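Local coordinates for GTN Reductase (Agrobacterium tumefaciens, PDB 5N6G), which probably reduces activated carbon-carbon double bonds as an FMN-dependent ene-reductase of the Old Yellow Enzyme family, at residues L184-L189 with R230-T235; K329-I332 with D336-R339. All blocks are in the same frame, centred on the assembly; numbering follows the deposited sequence. Where two conformers were deposited one is given.

Contact 1 of 2, residues L184-L189 with R230-T235; sequences LIEQFL and RLSPVT. With FMN (flavin mononucleotide), chain B.
Glu186 reaches out from helix 184-189 and takes a hydrogen bond from the hydroxyl of Ser232, with OG 2.7 Å from OE2. The donor approaches from above the carboxylate plane, 38° out of it. A water reinforces the link, donating to Glu186 OE2 at a short 2.5 Å and accepting from Ser232 N at 2.9 Å, so one carboxylate oxygen holds the serine side chain directly and its amide through the water. That oxygen also comes within 3.0 Å of Ser232 O, a second acceptor; Lys190 NZ bonds to both, as a salt bridge to OE2 and a hydrogen bond to the carbonyl, which probably offsets their repulsion. Beyond these polar links Thr235 adds a loose touch, its methyl CG2 4.2 Å from Glu186 OE2.

In the eight-stranded TIM barrel this joins the short helix after strand 174-178 to the loop that leaves the C-terminal end of the next barrel strand, 227-231, where the flavin sits. Ser232 OG is itself held by Asn181 N, and Glu186 OE1 by Gly182 N, binding both residues to the loop with Asn181, which lines the 2-phenylacrylic acid pocket. Two residues before Ser232, Arg230 starts out extended toward the cofactor and bends at chi3, which turns the guanidinium edge to the flavin. Its NH1 donates to flavin O2 at 2.8 Å, while NH2 holds the ribityl hydroxyl O3' at 3.1 Å.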
loop_
_atom_site.group_PDB
_atom_site.type_symbol
_atom_site.label_atom_id
_atom_site.label_comp_id
_atom_site.label_asym_id
_atom_site.label_seq_id
_atom_site.Cartn_x
_atom_site.Cartn_y
_atom_site.Cartn_z
ATOM N N LEU A 184 -3.068 2.549 9.968
ATOM C CA LEU A 184 -3.583 1.889 11.178
ATOM C C LEU A 184 -2.679 0.755 11.652
ATOM O O LEU A 184 -2.396 0.649 12.849
ATOM C CB LEU A 184 -4.994 1.359 10.950
ATOM C CG LEU A 184 -5.630 0.693 12.184
ATOM C CD1 LEU A 184 -5.879 1.704 13.282
ATOM C CD2 LEU A 184 -6.929 -0.050 11.804
ATOM N N ILE A 185 -2.303 -0.158 10.756
ATOM C CA ILE A 185 -1.546 -1.324 11.198
ATOM C C ILE A 185 -0.212 -0.881 11.768
ATOM O O ILE A 185 0.233 -1.389 12.806
ATOM C CB ILE A 185 -1.387 -2.336 10.054
ATOM C CG1 ILE A 185 -2.764 -2.887 9.657
ATOM C CG2 ILE A 185 -0.506 -3.508 10.491
ATOM C CD1 ILE A 185 -2.769 -3.769 8.420
ATOM N N GLU A 186 0.439 0.083 11.115
ATOM C CA GLU A 186 1.705 0.614 11.613
ATOM C C GLU A 186 1.540 1.331 12.937
ATOM O O GLU A 186 2.463 1.345 13.763
ATOM C CB GLU A 186 2.328 1.600 10.628
ATOM C CG GLU A 186 3.396 1.016 9.814
ATOM C CD GLU A 186 4.483 2.008 9.394
ATOM O OE1 GLU A 186 4.511 3.213 9.789
ATOM O OE2 GLU A 186 5.327 1.523 8.633
ATOM N N GLN A 187 0.400 1.986 13.137
ATOM C CA GLN A 187 0.135 2.653 14.408
ATOM C C GLN A 187 0.143 1.658 15.570
ATOM O O GLN A 187 0.641 1.961 16.660
ATOM C CB GLN A 187 -1.198 3.404 14.334
ATOM C CG GLN A 187 -1.159 4.634 13.440
ATOM C CD GLN A 187 -2.528 5.065 12.917
ATOM O OE1 GLN A 187 -3.536 4.972 13.616
ATOM N NE2 GLN A 187 -2.550 5.582 11.699
ATOM N N PHE A 188 -0.389 0.455 15.346
ATOM C CA PHE A 188 -0.275 -0.612 16.342
ATOM C C PHE A 188 1.160 -1.111 16.468
ATOM O O PHE A 188 1.623 -1.418 17.578
ATOM C CB PHE A 188 -1.167 -1.788 15.958
ATOM C CG PHE A 188 -2.610 -1.685 16.394
ATOM C CD1 PHE A 188 -3.564 -1.111 15.573
ATOM C CD2 PHE A 188 -3.021 -2.185 17.622
ATOM C CE1 PHE A 188 -4.877 -1.027 15.978
ATOM C CE2 PHE A 188 -4.347 -2.133 18.024
ATOM C CZ PHE A 188 -5.275 -1.553 17.206
ATOM N N LEU A 189 1.877 -1.213 15.348
ATOM C CA LEU A 189 3.217 -1.811 15.354
ATOM C C LEU A 189 4.238 -0.941 16.069
ATOM O O LEU A 189 5.077 -1.447 16.825
ATOM C CB LEU A 189 3.724 -2.013 13.928
ATOM C CG LEU A 189 3.181 -3.105 13.032
ATOM C CD1 LEU A 189 3.811 -2.939 11.660
ATOM C CD2 LEU A 189 3.506 -4.453 13.614
ATOM N N ARG A 230 2.446 -4.712 2.405
ATOM C CA ARG A 230 3.461 -3.675 2.266
ATOM C C ARG A 230 3.946 -3.233 3.643
ATOM O O ARG A 230 3.135 -2.915 4.515
ATOM C CB ARG A 230 2.915 -2.471 1.493
ATOM C CG ARG A 230 4.028 -1.518 1.089
ATOM C CD ARG A 230 3.575 -0.407 0.189
ATOM N NE ARG A 230 4.611 -0.100 -0.790
ATOM C CZ ARG A 230 4.849 1.097 -1.316
ATOM N NH1 ARG A 230 4.187 2.156 -0.916
ATOM N NH2 ARG A 230 5.781 1.219 -2.245
ATOM N N LEU A 231 5.261 -3.133 3.809
ATOM C CA LEU A 231 5.900 -2.780 5.070
ATOM C C LEU A 231 6.907 -1.664 4.827
ATOM O O LEU A 231 7.491 -1.566 3.747
ATOM C CB LEU A 231 6.628 -3.993 5.697
ATOM C CG LEU A 231 5.754 -5.213 5.948
ATOM C CD1 LEU A 231 6.670 -6.415 6.284
ATOM C CD2 LEU A 231 4.760 -4.891 7.062
ATOM N N SER A 232 7.138 -0.833 5.841
ATOM C CA SER A 232 8.024 0.320 5.709
ATOM C C SER A 232 8.705 0.539 7.059
ATOM O O SER A 232 8.256 1.355 7.882
ATOM C CB SER A 232 7.260 1.569 5.252
ATOM O OG SER A 232 6.132 1.830 6.087
ATOM N N PRO A 233 9.797 -0.189 7.324
ATOM C CA PRO A 233 10.345 -0.249 8.696
ATOM C C PRO A 233 10.786 1.077 9.295
ATOM O O PRO A 233 10.717 1.227 10.522
ATOM C CB PRO A 233 11.545 -1.199 8.540
ATOM C CG PRO A 233 11.204 -2.062 7.385
ATOM C CD PRO A 233 10.373 -1.227 6.451
ATOM N N VAL A 234 11.272 2.039 8.512
ATOM C CA VAL A 234 11.874 3.228 9.103
ATOM C C VAL A 234 11.200 4.518 8.693
ATOM O O VAL A 234 11.664 5.588 9.084
ATOM C CB VAL A 234 13.384 3.317 8.786
ATOM C CG1 VAL A 234 14.125 2.099 9.311
ATOM C CG2 VAL A 234 13.630 3.470 7.304
ATOM N N THR A 235 10.135 4.465 7.938
ATOM C CA THR A 235 9.646 5.689 7.344
ATOM C C THR A 235 9.082 6.635 8.405
ATOM O O THR A 235 8.425 6.191 9.346
ATOM C CB THR A 235 8.583 5.400 6.310
ATOM O OG1 THR A 235 8.249 6.644 5.687
ATOM C CG2 THR A 235 7.357 4.797 6.928
HETATM N N1 FMN B . 2.298 4.427 -0.890
HETATM C C2 FMN B . 1.319 3.537 -0.523
HETATM O O2 FMN B . 1.583 2.496 0.120
HETATM N N3 FMN B . 0.014 3.774 -0.897
HETATM C C4 FMN B . -0.440 4.878 -1.594
HETATM O O4 FMN B . -1.624 4.972 -1.919
HETATM C C4A FMN B . 0.593 5.826 -1.948
HETATM N N5 FMN B . 0.250 6.884 -2.640
HETATM C C5A FMN B . 1.266 7.698 -3.111
HETATM C C6 FMN B . 0.929 8.760 -3.942
HETATM C C7 FMN B . 1.913 9.538 -4.535
HETATM C C7M FMN B . 1.499 10.660 -5.456
HETATM C C8 FMN B . 3.263 9.265 -4.290
HETATM C C8M FMN B . 4.355 10.049 -4.965
HETATM C C9 FMN B . 3.608 8.218 -3.438
HETATM C C9A FMN B . 2.615 7.429 -2.857
HETATM N N10 FMN B . 2.934 6.293 -2.083
HETATM C C10 FMN B . 1.945 5.487 -1.590
HETATM C "C1'" FMN B . 4.345 5.892 -1.980
HETATM C "C2'" FMN B . 4.802 5.179 -3.246
HETATM O "O2'" FMN B . 4.114 3.933 -3.401
HETATM C "C3'" FMN B . 6.308 4.916 -3.277
HETATM O "O3'" FMN B . 6.689 4.182 -2.116
HETATM C "C4'" FMN B . 7.151 6.189 -3.342
HETATM O "O4'" FMN B . 6.708 7.022 -4.416
HETATM C "C5'" FMN B . 8.634 5.891 -3.462
HETATM O "O5'" FMN B . 8.909 5.188 -4.690
HETATM P P FMN B . 9.570 5.867 -6.009
HETATM O O1P FMN B . 10.943 6.335 -5.577
HETATM O O2P FMN B . 8.672 7.044 -6.350
HETATM O O3P FMN B . 9.575 4.782 -7.022
HETATM O O HOH W 1 5.416 -0.971 8.169
#

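Contact 2 of 2, residues K329-I332 with D336-R339; sequences KAFI and DLVR. With FMN (flavin mononucleotide), chain B.
Leu337 lays its CD2 methyl over one face of the Phe331 ring, a CH-pi contact 3.7 Å from the ring centroid and 16° off the ring normal. The methyl is displaced toward the rim, nearest to CE2 at 3.6 Å, and the two side chains cross at about a right angle. On that same side of the ring, but toward the opposite edge, Leu337 CB comes 3.7 Å from Phe331 CE1, so the leucine spans the ring with two of its carbons. CG of Leu337 stands anti to the backbone N (chi1 -180°), which extends the side chain from helix 337-343 toward helix 329-333. The same CD2 methyl also meets Ala330 CB at 4.0 Å, so alanine and phenylalanine together receive one leucine branch.

These are the two short helices that follow strand 324-327, the eighth strand of the TIM barrel, and the first of them starts at the FMN phosphate. There Lys329 N donates almost straight to O2P, at 2.9 Å and 173°. Lys329 NZ returns to that same oxygen, 2.8 Å away, because the side chain bends at both chi3 and chi4; backbone and ammonium thus grip one phosphate oxygen, and the helix N-terminus would be expected to add to the attraction. Phe331 also packs on Ile19 and Met21 of strand 19-21, the first of the barrel, while Ile19 touches Val338 as well.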
loop_
_atom_site.group_PDB
_atom_site.type_symbol
_atom_site.label_atom_id
_atom_site.label_comp_id
_atom_site.label_asym_id
_atom_site.label_seq_id
_atom_site.Cartn_x
_atom_site.Cartn_y
_atom_site.Cartn_z
ATOM N N LYS A 329 6.886 7.175 -8.670
ATOM C CA LYS A 329 6.823 8.391 -9.470
ATOM C C LYS A 329 7.117 8.126 -10.941
ATOM O O LYS A 329 6.535 8.772 -11.813
ATOM C CB LYS A 329 7.783 9.435 -8.906
ATOM C CG LYS A 329 7.320 9.972 -7.545
ATOM C CD LYS A 329 8.187 11.115 -7.067
ATOM C CE LYS A 329 9.574 10.639 -6.697
ATOM N NZ LYS A 329 9.581 9.593 -5.637
ATOM N N ALA A 330 7.974 7.156 -11.251
ATOM C CA ALA A 330 8.248 6.884 -12.656
ATOM C C ALA A 330 7.017 6.334 -13.372
ATOM O O ALA A 330 6.843 6.587 -14.575
ATOM C CB ALA A 330 9.420 5.914 -12.800
ATOM N N PHE A 331 6.158 5.588 -12.668
ATOM C CA PHE A 331 4.920 5.116 -13.289
ATOM C C PHE A 331 3.864 6.213 -13.411
ATOM O O PHE A 331 3.042 6.171 -14.335
ATOM C CB PHE A 331 4.358 3.911 -12.523
ATOM C CG PHE A 331 4.627 2.602 -13.205
ATOM C CD1 PHE A 331 4.117 2.367 -14.471
ATOM C CD2 PHE A 331 5.390 1.621 -12.600
ATOM C CE1 PHE A 331 4.352 1.182 -15.124
ATOM C CE2 PHE A 331 5.628 0.425 -13.244
ATOM C CZ PHE A 331 5.113 0.209 -14.512
ATOM N N ILE A 332 3.868 7.218 -12.527
ATOM C CA ILE A 332 3.008 8.379 -12.755
ATOM C C ILE A 332 3.248 8.933 -14.144
ATOM O O ILE A 332 2.312 9.197 -14.903
ATOM C CB ILE A 332 3.249 9.460 -11.687
ATOM C CG1 ILE A 332 2.737 8.976 -10.339
ATOM C CG2 ILE A 332 2.585 10.785 -12.094
ATOM C CD1 ILE A 332 3.038 9.936 -9.188
ATOM N N ASP A 336 4.083 3.577 -20.318
ATOM C CA ASP A 336 4.837 2.467 -20.900
ATOM C C ASP A 336 6.237 2.380 -20.314
ATOM O O ASP A 336 7.221 2.208 -21.035
ATOM C CB ASP A 336 4.894 2.600 -22.418
ATOM C CG ASP A 336 5.520 3.902 -22.889
ATOM O OD1 ASP A 336 5.645 4.860 -22.104
ATOM O OD2 ASP A 336 5.871 3.978 -24.087
ATOM N N LEU A 337 6.335 2.502 -18.993
ATOM C CA LEU A 337 7.624 2.403 -18.314
ATOM C C LEU A 337 8.338 1.109 -18.671
ATOM O O LEU A 337 9.559 1.100 -18.849
ATOM C CB LEU A 337 7.437 2.490 -16.800
ATOM C CG LEU A 337 8.727 2.408 -15.985
ATOM C CD1 LEU A 337 9.671 3.567 -16.333
ATOM C CD2 LEU A 337 8.403 2.413 -14.514
ATOM N N VAL A 338 7.595 0.002 -18.766
ATOM C CA VAL A 338 8.228 -1.290 -19.037
ATOM C C VAL A 338 8.996 -1.238 -20.353
ATOM O O VAL A 338 10.181 -1.597 -20.418
ATOM C CB VAL A 338 7.176 -2.413 -19.038
ATOM C CG1 VAL A 338 7.771 -3.714 -19.565
ATOM C CG2 VAL A 338 6.622 -2.636 -17.642
ATOM N N ARG A 339 8.338 -0.775 -21.421
ATOM C CA ARG A 339 9.007 -0.679 -22.717
ATOM C C ARG A 339 10.178 0.295 -22.676
ATOM O O ARG A 339 11.237 0.029 -23.254
ATOM C CB ARG A 339 7.999 -0.252 -23.774
ATOM C CG ARG A 339 8.587 -0.164 -25.189
ATOM C CD ARG A 339 7.564 0.358 -26.167
ATOM N NE ARG A 339 8.193 0.761 -27.425
ATOM C CZ ARG A 339 7.643 1.596 -28.300
ATOM N NH1 ARG A 339 6.450 2.125 -28.060
ATOM N NH2 ARG A 339 8.287 1.908 -29.416
HETATM N N1 FMN B . 2.298 4.427 -0.890
HETATM C C2 FMN B . 1.319 3.537 -0.523
HETATM O O2 FMN B . 1.583 2.496 0.120
HETATM N N3 FMN B . 0.014 3.774 -0.897
HETATM C C4 FMN B . -0.440 4.878 -1.594
HETATM O O4 FMN B . -1.624 4.972 -1.919
HETATM C C4A FMN B . 0.593 5.826 -1.948
HETATM N N5 FMN B . 0.250 6.884 -2.640
HETATM C C5A FMN B . 1.266 7.698 -3.111
HETATM C C6 FMN B . 0.929 8.760 -3.942
HETATM C C7 FMN B . 1.913 9.538 -4.535
HETATM C C7M FMN B . 1.499 10.660 -5.456
HETATM C C8 FMN B . 3.263 9.265 -4.290
HETATM C C8M FMN B . 4.355 10.049 -4.965
HETATM C C9 FMN B . 3.608 8.218 -3.438
HETATM C C9A FMN B . 2.615 7.429 -2.857
HETATM N N10 FMN B . 2.934 6.293 -2.083
HETATM C C10 FMN B . 1.945 5.487 -1.590
HETATM C "C1'" FMN B . 4.345 5.892 -1.980
HETATM C "C2'" FMN B . 4.802 5.179 -3.246
HETATM O "O2'" FMN B . 4.114 3.933 -3.401
HETATM C "C3'" FMN B . 6.308 4.916 -3.277
HETATM O "O3'" FMN B . 6.689 4.182 -2.116
HETATM C "C4'" FMN B . 7.151 6.189 -3.342
HETATM O "O4'" FMN B . 6.708 7.022 -4.416
HETATM C "C5'" FMN B . 8.634 5.891 -3.462
HETATM O "O5'" FMN B . 8.909 5.188 -4.690
HETATM P P FMN B . 9.570 5.867 -6.009
HETATM O O1P FMN B . 10.943 6.335 -5.577
HETATM O O2P FMN B . 8.672 7.044 -6.350
HETATM O O3P FMN B . 9.575 4.782 -7.022
#

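In the fold
Both contacts lie within the same TIM barrel, and they come one after the other along the chain: contact 1 is complete before contact 2 begins. Their centres are about 26 Å apart, on opposite sides of the chain's centre, and their nearest atoms stay about 9 Å from each other, so they do not touch. What they share is FMN. Contact 1 involves the fifth strand, 227-231, and reaches the pyrimidine edge and ribityl chain through Arg230; contact 2 follows the eighth strand, 324-327, and reaches the phosphate through Lys329. The cofactor is therefore held at separate points along its length by the end of one barrel strand and by the start of the helix after another, three strands further on.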